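Local coordinates for type IV pilus biogenesis protein PilB (Streptococcus sanguinis, PDB 7B7P), which is a bimodular minor type IV pilin with a direct role in adhesion, probably through its von Willebrand factor A-like module, at residues V365-F370 with T394-A399; I162-V167 with Y278-T283; R196-I201 with A404-F409. All coordinates share one frame; numbering follows the deposited sequence.

Contact 1: residues V365-F370 with T394-A399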
ATOM      1  N   VAL A 365       3.391  -4.471  -4.729  1.00 57.33           N
ATOM      2  CA  VAL A 365       2.878  -5.826  -4.895  1.00 57.62           C
ATOM      3  C   VAL A 365       2.753  -6.466  -3.515  1.00 61.63           C
ATOM      4  O   VAL A 365       3.753  -6.640  -2.808  1.00 60.62           O
ATOM      5  CB  VAL A 365       3.771  -6.686  -5.806  1.00 55.22           C
ATOM      6  CG1 VAL A 365       3.172  -8.102  -5.931  1.00 51.04           C
ATOM      7  CG2 VAL A 365       3.964  -6.013  -7.188  1.00 50.29           C
ATOM      8  N   ASN A 366       1.531  -6.845  -3.154  1.00 55.65           N
ATOM      9  CA  ASN A 366       1.256  -7.641  -1.966  1.00 58.50           C
ATOM     10  C   ASN A 366       1.142  -9.104  -2.375  1.00 58.82           C
ATOM     11  O   ASN A 366       0.399  -9.439  -3.305  1.00 60.37           O
ATOM     12  CB  ASN A 366      -0.040  -7.190  -1.279  1.00 59.01           C
ATOM     13  CG  ASN A 366       0.116  -5.872  -0.515  1.00 60.55           C
ATOM     14  OD1 ASN A 366       0.438  -5.868   0.672  1.00 71.13           O
ATOM     15  ND2 ASN A 366      -0.131  -4.763  -1.189  1.00 62.00           N
ATOM     16  N   VAL A 367       1.895  -9.964  -1.702  1.00 56.06           N
ATOM     17  CA  VAL A 367       1.815 -11.404  -1.899  1.00 57.42           C
ATOM     18  C   VAL A 367       1.294 -12.053  -0.625  1.00 59.55           C
ATOM     19  O   VAL A 367       1.803 -11.794   0.473  1.00 57.66           O
ATOM     20  CB  VAL A 367       3.180 -11.984  -2.295  1.00 57.96           C
ATOM     21  CG1 VAL A 367       3.057 -13.480  -2.601  1.00 52.53           C
ATOM     22  CG2 VAL A 367       3.714 -11.222  -3.484  1.00 59.59           C
ATOM     23  N   ILE A 368       0.298 -12.913  -0.780  1.00 59.65           N
ATOM     24  CA  ILE A 368      -0.328 -13.618   0.322  1.00 58.86           C
ATOM     25  C   ILE A 368      -0.089 -15.101   0.118  1.00 58.70           C
ATOM     26  O   ILE A 368      -0.636 -15.700  -0.822  1.00 61.75           O
ATOM     27  CB  ILE A 368      -1.827 -13.317   0.416  1.00 59.76           C
ATOM     28  CG1 ILE A 368      -2.067 -11.815   0.549  1.00 57.47           C
ATOM     29  CG2 ILE A 368      -2.453 -14.060   1.587  1.00 58.53           C
ATOM     30  CD1 ILE A 368      -3.527 -11.446   0.307  1.00 59.76           C
ATOM     31  N   GLY A 369       0.728 -15.696   0.994  1.00 59.23           N
ATOM     32  CA  GLY A 369       0.762 -17.141   1.172  1.00 56.26           C
ATOM     33  C   GLY A 369      -0.438 -17.643   1.970  1.00 58.55           C
ATOM     34  O   GLY A 369      -0.576 -17.358   3.163  1.00 61.77           O
ATOM     35  N   PHE A 370      -1.320 -18.393   1.325  1.00 61.58           N
ATOM     36  CA  PHE A 370      -2.576 -18.823   1.918  1.00 57.39           C
ATOM     37  C   PHE A 370      -2.601 -20.357   1.971  1.00 62.95           C
ATOM     38  O   PHE A 370      -3.074 -21.029   1.051  1.00 60.08           O
ATOM     39  CB  PHE A 370      -3.742 -18.235   1.126  1.00 60.97           C
ATOM     40  CG  PHE A 370      -5.104 -18.612   1.665  1.00 61.68           C
ATOM     41  CD1 PHE A 370      -5.457 -18.304   2.971  1.00 63.19           C
ATOM     42  CD2 PHE A 370      -6.023 -19.261   0.860  1.00 64.15           C
ATOM     43  CE1 PHE A 370      -6.705 -18.644   3.478  1.00 69.00           C
ATOM     44  CE2 PHE A 370      -7.283 -19.610   1.355  1.00 69.13           C
ATOM     45  CZ  PHE A 370      -7.624 -19.295   2.677  1.00 67.72           C
ATOM     46  N   THR A 394       7.348  -4.219  -2.154  1.00 63.58           N
ATOM     47  CA  THR A 394       6.710  -5.520  -2.027  1.00 59.68           C
ATOM     48  C   THR A 394       6.526  -5.857  -0.559  1.00 62.73           C
ATOM     49  O   THR A 394       7.254  -5.369   0.305  1.00 68.03           O
ATOM     50  CB  THR A 394       7.514  -6.639  -2.681  1.00 60.55           C
ATOM     51  OG1 THR A 394       8.747  -6.811  -1.970  1.00 67.53           O
ATOM     52  CG2 THR A 394       7.784  -6.339  -4.155  1.00 59.00           C
ATOM     53  N   LYS A 395       5.553  -6.716  -0.289  1.00 60.59           N
ATOM     54  CA  LYS A 395       5.258  -7.128   1.075  1.00 63.80           C
ATOM     55  C   LYS A 395       4.677  -8.531   1.040  1.00 59.32           C
ATOM     56  O   LYS A 395       3.645  -8.765   0.397  1.00 54.55           O
ATOM     57  CB  LYS A 395       4.287  -6.146   1.732  1.00 60.37           C
ATOM     58  CG  LYS A 395       3.949  -6.447   3.180  1.00 63.35           C
ATOM     59  CD  LYS A 395       2.634  -5.736   3.542  1.00 74.11           C
ATOM     60  CE  LYS A 395       2.005  -6.238   4.842  1.00 74.53           C
ATOM     61  NZ  LYS A 395       3.009  -6.318   5.931  1.00 80.95           N
ATOM     62  N   TYR A 396       5.319  -9.451   1.751  1.00 60.94           N
ATOM     63  CA  TYR A 396       4.824 -10.810   1.892  1.00 59.09           C
ATOM     64  C   TYR A 396       4.131 -11.010   3.236  1.00 61.54           C
ATOM     65  O   TYR A 396       4.626 -10.568   4.273  1.00 64.36           O
ATOM     66  CB  TYR A 396       5.961 -11.817   1.741  1.00 55.88           C
ATOM     67  CG  TYR A 396       5.463 -13.208   1.981  1.00 61.52           C
ATOM     68  CD1 TYR A 396       4.533 -13.787   1.112  1.00 62.38           C
ATOM     69  CD2 TYR A 396       5.853 -13.931   3.114  1.00 60.56           C
ATOM     70  CE1 TYR A 396       4.031 -15.064   1.344  1.00 58.57           C
ATOM     71  CE2 TYR A 396       5.369 -15.212   3.341  1.00 59.44           C
ATOM     72  CZ  TYR A 396       4.459 -15.771   2.446  1.00 57.92           C
ATOM     73  OH  TYR A 396       3.954 -17.028   2.666  1.00 59.07           O
ATOM     74  N   VAL A 397       2.999 -11.711   3.213  1.00 58.50           N
ATOM     75  CA  VAL A 397       2.256 -12.086   4.407  1.00 61.63           C
ATOM     76  C   VAL A 397       1.753 -13.511   4.220  1.00 63.56           C
ATOM     77  O   VAL A 397       1.244 -13.855   3.148  1.00 60.74           O
ATOM     78  CB  VAL A 397       1.069 -11.125   4.673  1.00 67.59           C
ATOM     79  CG1 VAL A 397       0.177 -11.662   5.785  1.00 65.92           C
ATOM     80  CG2 VAL A 397       1.567  -9.736   5.039  1.00 67.61           C
ATOM     81  N   SER A 398       1.877 -14.343   5.260  1.00 58.16           N
ATOM     82  CA  SER A 398       1.265 -15.668   5.252  1.00 61.19           C
ATOM     83  C   SER A 398      -0.024 -15.650   6.058  1.00 64.23           C
ATOM     84  O   SER A 398      -0.083 -15.056   7.137  1.00 64.36           O
ATOM     85  CB  SER A 398       2.201 -16.743   5.793  1.00 64.58           C
ATOM     86  OG  SER A 398       2.819 -16.320   6.978  1.00 75.88           O
ATOM     87  N   ALA A 399      -1.059 -16.269   5.504  1.00 63.55           N
ATOM     88  CA  ALA A 399      -2.365 -16.398   6.135  1.00 65.08           C
ATOM     89  C   ALA A 399      -2.635 -17.888   6.225  1.00 65.87           C
ATOM     90  O   ALA A 399      -2.950 -18.527   5.214  1.00 66.54           O
ATOM     91  CB  ALA A 399      -3.458 -15.682   5.331  1.00 64.27           C
TER

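Contact 2: residues I162-V167 with Y278-T283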
ATOM      1  N   ILE A 162      -7.339   4.926  -8.208  1.00 81.81           N
ATOM      2  CA  ILE A 162      -6.580   3.779  -7.731  1.00 76.70           C
ATOM      3  C   ILE A 162      -7.041   2.542  -8.486  1.00 74.90           C
ATOM      4  O   ILE A 162      -8.244   2.260  -8.555  1.00 74.30           O
ATOM      5  CB  ILE A 162      -6.758   3.574  -6.215  1.00 76.79           C
ATOM      6  CG1 ILE A 162      -6.098   4.711  -5.430  1.00 79.03           C
ATOM      7  CG2 ILE A 162      -6.223   2.218  -5.801  1.00 67.32           C
ATOM      8  CD1 ILE A 162      -6.475   4.726  -3.938  1.00 82.43           C
ATOM      9  N   ALA A 163      -6.090   1.792  -9.029  1.00 70.98           N
ATOM     10  CA  ALA A 163      -6.384   0.518  -9.661  1.00 70.08           C
ATOM     11  C   ALA A 163      -5.737  -0.603  -8.862  1.00 65.12           C
ATOM     12  O   ALA A 163      -4.606  -0.469  -8.391  1.00 65.73           O
ATOM     13  CB  ALA A 163      -5.889   0.489 -11.102  1.00 66.26           C
ATOM     14  N   VAL A 164      -6.472  -1.696  -8.698  1.00 59.19           N
ATOM     15  CA  VAL A 164      -6.012  -2.847  -7.943  1.00 62.00           C
ATOM     16  C   VAL A 164      -6.256  -4.070  -8.800  1.00 65.18           C
ATOM     17  O   VAL A 164      -7.395  -4.344  -9.185  1.00 66.87           O
ATOM     18  CB  VAL A 164      -6.731  -2.991  -6.590  1.00 66.58           C
ATOM     19  CG1 VAL A 164      -6.210  -4.220  -5.858  1.00 63.95           C
ATOM     20  CG2 VAL A 164      -6.557  -1.733  -5.740  1.00 65.20           C
ATOM     21  N   SER A 165      -5.200  -4.795  -9.123  1.00 65.92           N
ATOM     22  CA  SER A 165      -5.358  -6.049  -9.842  1.00 66.11           C
ATOM     23  C   SER A 165      -5.211  -7.193  -8.855  1.00 63.30           C
ATOM     24  O   SER A 165      -4.160  -7.333  -8.213  1.00 62.80           O
ATOM     25  CB  SER A 165      -4.352  -6.191 -10.987  1.00 59.16           C
ATOM     26  OG  SER A 165      -4.667  -7.373 -11.712  1.00 58.18           O
ATOM     27  N   PHE A 166      -6.271  -7.985  -8.727  1.00 60.99           N
ATOM     28  CA  PHE A 166      -6.259  -9.202  -7.937  1.00 60.36           C
ATOM     29  C   PHE A 166      -5.805 -10.354  -8.804  1.00 61.59           C
ATOM     30  O   PHE A 166      -6.362 -10.571  -9.884  1.00 59.61           O
ATOM     31  CB  PHE A 166      -7.650  -9.502  -7.378  1.00 67.24           C
ATOM     32  CG  PHE A 166      -8.029  -8.615  -6.236  1.00 67.41           C
ATOM     33  CD1 PHE A 166      -7.538  -8.858  -4.959  1.00 62.39           C
ATOM     34  CD2 PHE A 166      -8.853  -7.524  -6.441  1.00 68.64           C
ATOM     35  CE1 PHE A 166      -7.874  -8.018  -3.895  1.00 70.66           C
ATOM     36  CE2 PHE A 166      -9.201  -6.693  -5.389  1.00 73.69           C
ATOM     37  CZ  PHE A 166      -8.709  -6.933  -4.119  1.00 73.33           C
ATOM     38  N   VAL A 167      -4.840 -11.122  -8.308  1.00 58.33           N
ATOM     39  CA  VAL A 167      -4.201 -12.179  -9.077  1.00 59.13           C
ATOM     40  C   VAL A 167      -4.193 -13.422  -8.203  1.00 62.00           C
ATOM     41  O   VAL A 167      -3.368 -13.544  -7.289  1.00 62.59           O
ATOM     42  CB  VAL A 167      -2.789 -11.793  -9.534  1.00 57.28           C
ATOM     43  CG1 VAL A 167      -2.096 -12.966 -10.217  1.00 56.55           C
ATOM     44  CG2 VAL A 167      -2.879 -10.609 -10.461  1.00 52.48           C
ATOM     45  N   TYR A 278      -1.811  -1.289  -7.902  1.00 57.31           N
ATOM     46  CA  TYR A 278      -1.551  -2.338  -6.929  1.00 64.00           C
ATOM     47  C   TYR A 278      -1.780  -3.715  -7.529  1.00 61.34           C
ATOM     48  O   TYR A 278      -2.761  -3.932  -8.244  1.00 62.47           O
ATOM     49  CB  TYR A 278      -2.460  -2.176  -5.699  1.00 64.87           C
ATOM     50  CG  TYR A 278      -2.181  -0.916  -4.912  1.00 67.95           C
ATOM     51  CD1 TYR A 278      -1.103  -0.846  -4.035  1.00 64.73           C
ATOM     52  CD2 TYR A 278      -2.989   0.204  -5.052  1.00 65.98           C
ATOM     53  CE1 TYR A 278      -0.851   0.284  -3.315  1.00 66.61           C
ATOM     54  CE2 TYR A 278      -2.738   1.346  -4.338  1.00 70.49           C
ATOM     55  CZ  TYR A 278      -1.670   1.385  -3.473  1.00 71.98           C
ATOM     56  OH  TYR A 278      -1.421   2.535  -2.768  1.00 74.97           O
ATOM     57  N   ILE A 279      -0.895  -4.652  -7.192  1.00 60.76           N
ATOM     58  CA  ILE A 279      -1.135  -6.079  -7.382  1.00 59.05           C
ATOM     59  C   ILE A 279      -1.360  -6.731  -6.019  1.00 57.61           C
ATOM     60  O   ILE A 279      -0.587  -6.515  -5.080  1.00 59.00           O
ATOM     61  CB  ILE A 279       0.036  -6.753  -8.114  1.00 58.46           C
ATOM     62  CG1 ILE A 279       0.194  -6.164  -9.517  1.00 58.74           C
ATOM     63  CG2 ILE A 279      -0.150  -8.279  -8.135  1.00 53.77           C
ATOM     64  CD1 ILE A 279      -0.655  -6.850 -10.572  1.00 55.75           C
ATOM     65  N   VAL A 280      -2.397  -7.544  -5.915  1.00 56.88           N
ATOM     66  CA  VAL A 280      -2.603  -8.401  -4.755  1.00 58.74           C
ATOM     67  C   VAL A 280      -2.566  -9.814  -5.275  1.00 57.09           C
ATOM     68  O   VAL A 280      -3.487 -10.254  -5.971  1.00 59.93           O
ATOM     69  CB  VAL A 280      -3.923  -8.112  -4.021  1.00 59.58           C
ATOM     70  CG1 VAL A 280      -4.168  -9.157  -2.938  1.00 57.51           C
ATOM     71  CG2 VAL A 280      -3.868  -6.726  -3.437  1.00 55.68           C
ATOM     72  N   LEU A 281      -1.494 -10.517  -4.970  1.00 56.23           N
ATOM     73  CA  LEU A 281      -1.258 -11.838  -5.513  1.00 59.07           C
ATOM     74  C   LEU A 281      -1.430 -12.847  -4.394  1.00 57.64           C
ATOM     75  O   LEU A 281      -0.788 -12.725  -3.354  1.00 55.75           O
ATOM     76  CB  LEU A 281       0.147 -11.926  -6.111  1.00 58.91           C
ATOM     77  CG  LEU A 281       0.374 -13.184  -6.944  1.00 57.92           C
ATOM     78  CD1 LEU A 281       1.364 -12.885  -8.049  1.00 61.46           C
ATOM     79  CD2 LEU A 281       0.892 -14.287  -6.065  1.00 58.40           C
ATOM     80  N   LEU A 282      -2.273 -13.845  -4.617  1.00 58.42           N
ATOM     81  CA  LEU A 282      -2.545 -14.881  -3.634  1.00 60.09           C
ATOM     82  C   LEU A 282      -2.106 -16.219  -4.200  1.00 55.08           C
ATOM     83  O   LEU A 282      -2.513 -16.579  -5.300  1.00 58.71           O
ATOM     84  CB  LEU A 282      -4.036 -14.920  -3.271  1.00 60.37           C
ATOM     85  CG  LEU A 282      -4.296 -15.886  -2.120  1.00 63.79           C
ATOM     86  CD1 LEU A 282      -5.323 -15.308  -1.119  1.00 64.11           C
ATOM     87  CD2 LEU A 282      -4.742 -17.235  -2.647  1.00 60.56           C
ATOM     88  N   THR A 283      -1.300 -16.963  -3.450  1.00 54.47           N
ATOM     89  CA  THR A 283      -0.881 -18.281  -3.891  1.00 56.17           C
ATOM     90  C   THR A 283      -0.859 -19.232  -2.704  1.00 57.89           C
ATOM     91  O   THR A 283      -0.653 -18.817  -1.559  1.00 60.45           O
ATOM     92  CB  THR A 283       0.501 -18.238  -4.609  1.00 59.58           C
ATOM     93  OG1 THR A 283       0.846 -19.545  -5.082  1.00 56.60           O
ATOM     94  CG2 THR A 283       1.592 -17.730  -3.706  1.00 53.31           C
TER

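Contact 3: residues R196-I201 with A404-F409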
ATOM      1  N   ARG A 196     -13.208 -17.005  -2.041  1.00 64.02           N
ATOM      2  CA  ARG A 196     -14.378 -16.309  -2.582  1.00 68.62           C
ATOM      3  C   ARG A 196     -15.017 -15.394  -1.538  1.00 73.91           C
ATOM      4  O   ARG A 196     -15.171 -14.185  -1.762  1.00 74.44           O
ATOM      5  CB  ARG A 196     -15.397 -17.315  -3.085  1.00 67.76           C
ATOM      6  CG  ARG A 196     -14.993 -18.055  -4.312  1.00 71.03           C
ATOM      7  CD  ARG A 196     -16.165 -18.869  -4.719  1.00 72.93           C
ATOM      8  NE  ARG A 196     -15.844 -20.082  -5.458  1.00 80.14           N
ATOM      9  CZ  ARG A 196     -15.823 -20.141  -6.785  1.00 76.18           C
ATOM     10  NH1 ARG A 196     -16.063 -19.042  -7.485  1.00 73.24           N
ATOM     11  NH2 ARG A 196     -15.560 -21.289  -7.405  1.00 73.84           N
ATOM     12  N   LYS A 197     -15.376 -15.952  -0.376  1.00 71.65           N
ATOM     13  CA  LYS A 197     -16.030 -15.151   0.657  1.00 77.29           C
ATOM     14  C   LYS A 197     -15.148 -13.986   1.101  1.00 73.94           C
ATOM     15  O   LYS A 197     -15.603 -12.836   1.167  1.00 75.77           O
ATOM     16  CB  LYS A 197     -16.402 -16.028   1.860  1.00 78.49           C
ATOM     17  CG  LYS A 197     -17.330 -17.218   1.557  1.00 83.41           C
ATOM     18  CD  LYS A 197     -17.634 -17.997   2.850  1.00 90.43           C
ATOM     19  CE  LYS A 197     -18.724 -19.046   2.654  1.00 95.79           C
ATOM     20  NZ  LYS A 197     -18.386 -20.060   1.589  1.00 94.60           N
ATOM     21  N   LYS A 198     -13.875 -14.258   1.409  1.00 75.82           N
ATOM     22  CA  LYS A 198     -13.041 -13.224   2.020  1.00 74.93           C
ATOM     23  C   LYS A 198     -12.657 -12.120   1.041  1.00 72.84           C
ATOM     24  O   LYS A 198     -12.355 -10.995   1.470  1.00 73.45           O
ATOM     25  CB  LYS A 198     -11.777 -13.841   2.627  1.00 69.64           C
ATOM     26  CG  LYS A 198     -12.022 -14.716   3.845  1.00 76.56           C
ATOM     27  CD  LYS A 198     -12.889 -14.000   4.881  1.00 76.47           C
ATOM     28  CE  LYS A 198     -13.013 -14.813   6.165  1.00 75.40           C
ATOM     29  NZ  LYS A 198     -14.090 -14.258   7.050  1.00 75.45           N
ATOM     30  N   SER A 199     -12.653 -12.399  -0.259  1.00 73.71           N
ATOM     31  CA  SER A 199     -12.353 -11.324  -1.195  1.00 77.49           C
ATOM     32  C   SER A 199     -13.591 -10.501  -1.549  1.00 76.11           C
ATOM     33  O   SER A 199     -13.461  -9.303  -1.838  1.00 74.64           O
ATOM     34  CB  SER A 199     -11.665 -11.883  -2.453  1.00 68.56           C
ATOM     35  OG  SER A 199     -12.498 -12.762  -3.183  1.00 67.76           O
ATOM     36  N   VAL A 200     -14.786 -11.096  -1.482  1.00 76.77           N
ATOM     37  CA  VAL A 200     -16.017 -10.300  -1.508  1.00 76.54           C
ATOM     38  C   VAL A 200     -15.988  -9.247  -0.401  1.00 79.45           C
ATOM     39  O   VAL A 200     -16.246  -8.060  -0.640  1.00 81.28           O
ATOM     40  CB  VAL A 200     -17.253 -11.212  -1.392  1.00 78.86           C
ATOM     41  CG1 VAL A 200     -18.531 -10.374  -1.250  1.00 85.72           C
ATOM     42  CG2 VAL A 200     -17.364 -12.117  -2.605  1.00 77.42           C
ATOM     43  N   ILE A 201     -15.638  -9.661   0.825  1.00 79.42           N
ATOM     44  CA  ILE A 201     -15.478  -8.713   1.932  1.00 73.18           C
ATOM     45  C   ILE A 201     -14.450  -7.642   1.583  1.00 80.23           C
ATOM     46  O   ILE A 201     -14.658  -6.447   1.834  1.00 85.25           O
ATOM     47  CB  ILE A 201     -15.099  -9.462   3.224  1.00 79.21           C
ATOM     48  CG1 ILE A 201     -16.236 -10.391   3.664  1.00 80.58           C
ATOM     49  CG2 ILE A 201     -14.732  -8.489   4.344  1.00 78.73           C
ATOM     50  CD1 ILE A 201     -16.045 -10.960   5.048  1.00 73.00           C
ATOM     51  N   ALA A 404      -6.812 -15.055   9.509  1.00 70.38           N
ATOM     52  CA  ALA A 404      -5.592 -14.432   9.017  1.00 74.07           C
ATOM     53  C   ALA A 404      -5.833 -13.808   7.642  1.00 67.52           C
ATOM     54  O   ALA A 404      -5.443 -12.663   7.386  1.00 70.54           O
ATOM     55  CB  ALA A 404      -4.469 -15.465   8.975  1.00 71.92           C
ATOM     56  N   LEU A 405      -6.522 -14.528   6.762  1.00 66.86           N
ATOM     57  CA  LEU A 405      -6.780 -13.987   5.433  1.00 67.89           C
ATOM     58  C   LEU A 405      -7.600 -12.702   5.514  1.00 71.23           C
ATOM     59  O   LEU A 405      -7.229 -11.678   4.921  1.00 71.37           O
ATOM     60  CB  LEU A 405      -7.469 -15.032   4.559  1.00 64.23           C
ATOM     61  CG  LEU A 405      -7.663 -14.510   3.132  1.00 70.19           C
ATOM     62  CD1 LEU A 405      -6.329 -14.026   2.494  1.00 61.29           C
ATOM     63  CD2 LEU A 405      -8.370 -15.539   2.265  1.00 55.64           C
ATOM     64  N   GLN A 406      -8.695 -12.716   6.283  1.00 72.16           N
ATOM     65  CA  GLN A 406      -9.507 -11.506   6.403  1.00 69.13           C
ATOM     66  C   GLN A 406      -8.722 -10.354   7.036  1.00 69.82           C
ATOM     67  O   GLN A 406      -8.865  -9.193   6.630  1.00 71.69           O
ATOM     68  CB  GLN A 406     -10.770 -11.815   7.196  1.00 76.77           C
ATOM     69  CG  GLN A 406     -11.759 -10.677   7.260  1.00 76.26           C
ATOM     70  CD  GLN A 406     -12.941 -11.012   8.147  1.00 82.16           C
ATOM     71  OE1 GLN A 406     -13.723 -11.921   7.848  1.00 81.51           O
ATOM     72  NE2 GLN A 406     -13.066 -10.295   9.260  1.00 78.54           N
ATOM     73  N   LYS A 407      -7.852 -10.653   8.000  1.00 67.32           N
ATOM     74  CA  LYS A 407      -7.013  -9.598   8.555  1.00 70.86           C
ATOM     75  C   LYS A 407      -6.023  -9.062   7.516  1.00 75.74           C
ATOM     76  O   LYS A 407      -5.831  -7.842   7.410  1.00 74.03           O
ATOM     77  CB  LYS A 407      -6.279 -10.095   9.801  1.00 71.73           C
ATOM     78  CG  LYS A 407      -5.441  -8.997  10.466  1.00 77.84           C
ATOM     79  CD  LYS A 407      -4.336  -9.564  11.343  1.00 89.38           C
ATOM     80  CE  LYS A 407      -3.837  -8.531  12.364  1.00102.13           C
ATOM     81  NZ  LYS A 407      -3.037  -9.133  13.491  1.00104.20           N
ATOM     82  N   THR A 408      -5.373  -9.957   6.754  1.00 74.13           N
ATOM     83  CA  THR A 408      -4.446  -9.518   5.708  1.00 68.86           C
ATOM     84  C   THR A 408      -5.150  -8.643   4.676  1.00 67.91           C
ATOM     85  O   THR A 408      -4.617  -7.602   4.262  1.00 65.46           O
ATOM     86  CB  THR A 408      -3.806 -10.727   5.017  1.00 69.67           C
ATOM     87  OG1 THR A 408      -3.101 -11.520   5.979  1.00 68.74           O
ATOM     88  CG2 THR A 408      -2.835 -10.262   3.936  1.00 65.77           C
ATOM     89  N   PHE A 409      -6.352  -9.041   4.253  1.00 65.17           N
ATOM     90  CA  PHE A 409      -7.112  -8.203   3.332  1.00 68.44           C
ATOM     91  C   PHE A 409      -7.393  -6.827   3.943  1.00 74.84           C
ATOM     92  O   PHE A 409      -7.144  -5.792   3.310  1.00 74.04           O
ATOM     93  CB  PHE A 409      -8.395  -8.922   2.919  1.00 61.87           C
ATOM     94  CG  PHE A 409      -8.204  -9.879   1.764  1.00 68.11           C
ATOM     95  CD1 PHE A 409      -7.203  -9.652   0.814  1.00 69.89           C
ATOM     96  CD2 PHE A 409      -9.022 -10.991   1.610  1.00 63.77           C
ATOM     97  CE1 PHE A 409      -7.025 -10.525  -0.260  1.00 67.80           C
ATOM     98  CE2 PHE A 409      -8.854 -11.855   0.551  1.00 68.93           C
ATOM     99  CZ  PHE A 409      -7.846 -11.625  -0.392  1.00 67.82           C
TER

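Contact 1: residues V365-F370 with T394-A399
The Tyr396 ring leans across the neighbouring strand at Val367 and Gly369, within the parallel strand pair of a beta-alpha-beta unit. Its CD1 lies 3.4 Å from Val367 O, and its CE1 lies equally near Gly369 N. Both meet the ring obliquely. One ring face has the backbone N of Ser398, from its own strand, above it near the rim. CG of Tyr396 is anti to the backbone N (chi1 176°), which sets it beside the carbonyl carbon. The phenol OH of Tyr396 ends 3.5 Å from Gly369 CA, where a glycine has no side chain to meet it. The Phe370 ring, on the other side of the sheet, receives Ala399 O obliquely at CD1, and Ala399 CB also packs on that atom.

Helix 380-388 is the crossover of the unit. The two strands form one edge region of the central sheet of the von Willebrand factor A-like module. Val365, Val367, Thr394 and Tyr396 share one side, where helix 380-388 packs on Val367, Thr394 and Tyr396. Asn366, Ile368, Phe370, Val397 and Ala399 share the other, which helix 402-424 covers.

Asn366 and Lys395 also meet on that second side. Lys395 CD rests 3.6 Å from Asn366 OD1, a contact of the aliphatic chain and not of its amine. Backbone bonds run the length of the pair in parallel register. Val367 bonds the partner strand twice: its N donates almost straight to Lys395 O, and its O accepts from Val397 N at 3.0 Å.

Contact 2: residues I162-V167 with Y278-T283
Phe166 and Val280 lie side by side and point the same way from neighbouring parallel strands. Phe166 CD1 touches Val280 CB at 3.8 Å, an oblique approach to the ring. Val164 CG1, from the same strand as Phe166, sits over one face of this ring near the rim. Val164 also reaches across to Val280, methyl to methyl.

Tyr278 is turned differently. Ile162 CG2 meets its ring edge in the ring plane, 3.9 Å from Tyr278 CE2, while Val164 CG2 comes in obliquely at CD2. The phenol OH bonds to Asp419 of helix 402-424.

On the other side of the sheet Ser165 CB touches Ile279 CD1 at 3.8 Å. The Val167 and Leu281 side chains cross, with CG1 meeting CD1. The Ser165 hydroxyl turns to Asn215 of strand 212-219, and Leu269 of helix 258-270 packs on Ser165 and Ile279.

These are central strands of the mixed, mainly parallel sheet of the Rossmann-like von Willebrand factor A fold. Ser165 N donates to Tyr278 O at 2.7 Å, nearly straight. The first bond of the ladder, Tyr278 N to Ala163 O, is weak. The inward N-H and C=O groups pair across this ladder and the others bond the flanking strands, so a largely apolar core keeps its buried backbone and its two hydroxyls bonded.

Contact 3: residues R196-I201 with A404-F409
Lys198 lays its aliphatic chain across Leu405 and Gln406 of the neighbouring helix. Its CB touches Leu405 CD2 at 3.8 Å. Farther out, CD comes equally near Gln406 CB. The chain is bent at chi2 (-50°), which turns CD away from a fully extended path. CE and NZ then continue beside Gln406.

Gln406 comes from the other helix with CG anti to its backbone N (chi1 -174°) and the chain extended to CD. Its amide oxygen OE1 accepts a hydrogen bond from Lys198 NZ. The modelled separation of Lys198 NZ and Gln406 OE1, 2.5 Å, is very short, so the exact length is doubtful. Ile201 CD1 also approaches Gln406 OE1, at 3.8 Å.

Phe409 lies one turn after Leu405 on the same side of the helix. Phe409 CD2 lies 3.3 Å from Lys198 O, and Ser199 N is near CE2. Both approach the ring obliquely. Ser199 CB touches Phe409 CE2 as well, at 4.1 Å. Leu405 CD1 lies over one face of the ring near its rim. The Ser199 hydroxyl does not join this packing and bonds to Leu195 O in its own helix.

The two helices run in nearly the same direction. The axes of the two segments are 25° apart and approach to 9.6 Å. They lie side by side on one face of the central sheet of the von Willebrand factor A-like module. Helix 402-424 sits on strands 364-370 and 393-399, through Leu405, Thr408 and Phe409.

Glu402 and Glu403 form only long, weak ion pairs with Lys198 NZ, but would still be expected to favour its positive charge. Leu405 and Phe409 thus face the sheet, and the Lys198 methylenes cover them on the side away from it, with a lysine-to-amide hydrogen bond of uncertain length at the outer side.

Contacts 1 and 2 are neighbours in one sheet, with centres about 11 Å apart. Strands 276-283 and 364-370 join them: Asn366 O and Leu281 N are 2.7 Å apart, and Ile368 N and Leu281 O are 2.8 Å apart, both probable hydrogen bonds. Contact 3 lies over the same sheet, its centre about 13 Å from each of the others. Phe409 CE1 bridges them, 3.7 Å from Ile368 CD1 and 4.1 Å from Val280 CG1. The metal-site residue Asp284 directly follows strand 276-283. The side chains of Phe370 and Leu282 are each about 5 Å from that of Asp284, and about 10 and 9 Å from a bound magnesium ion.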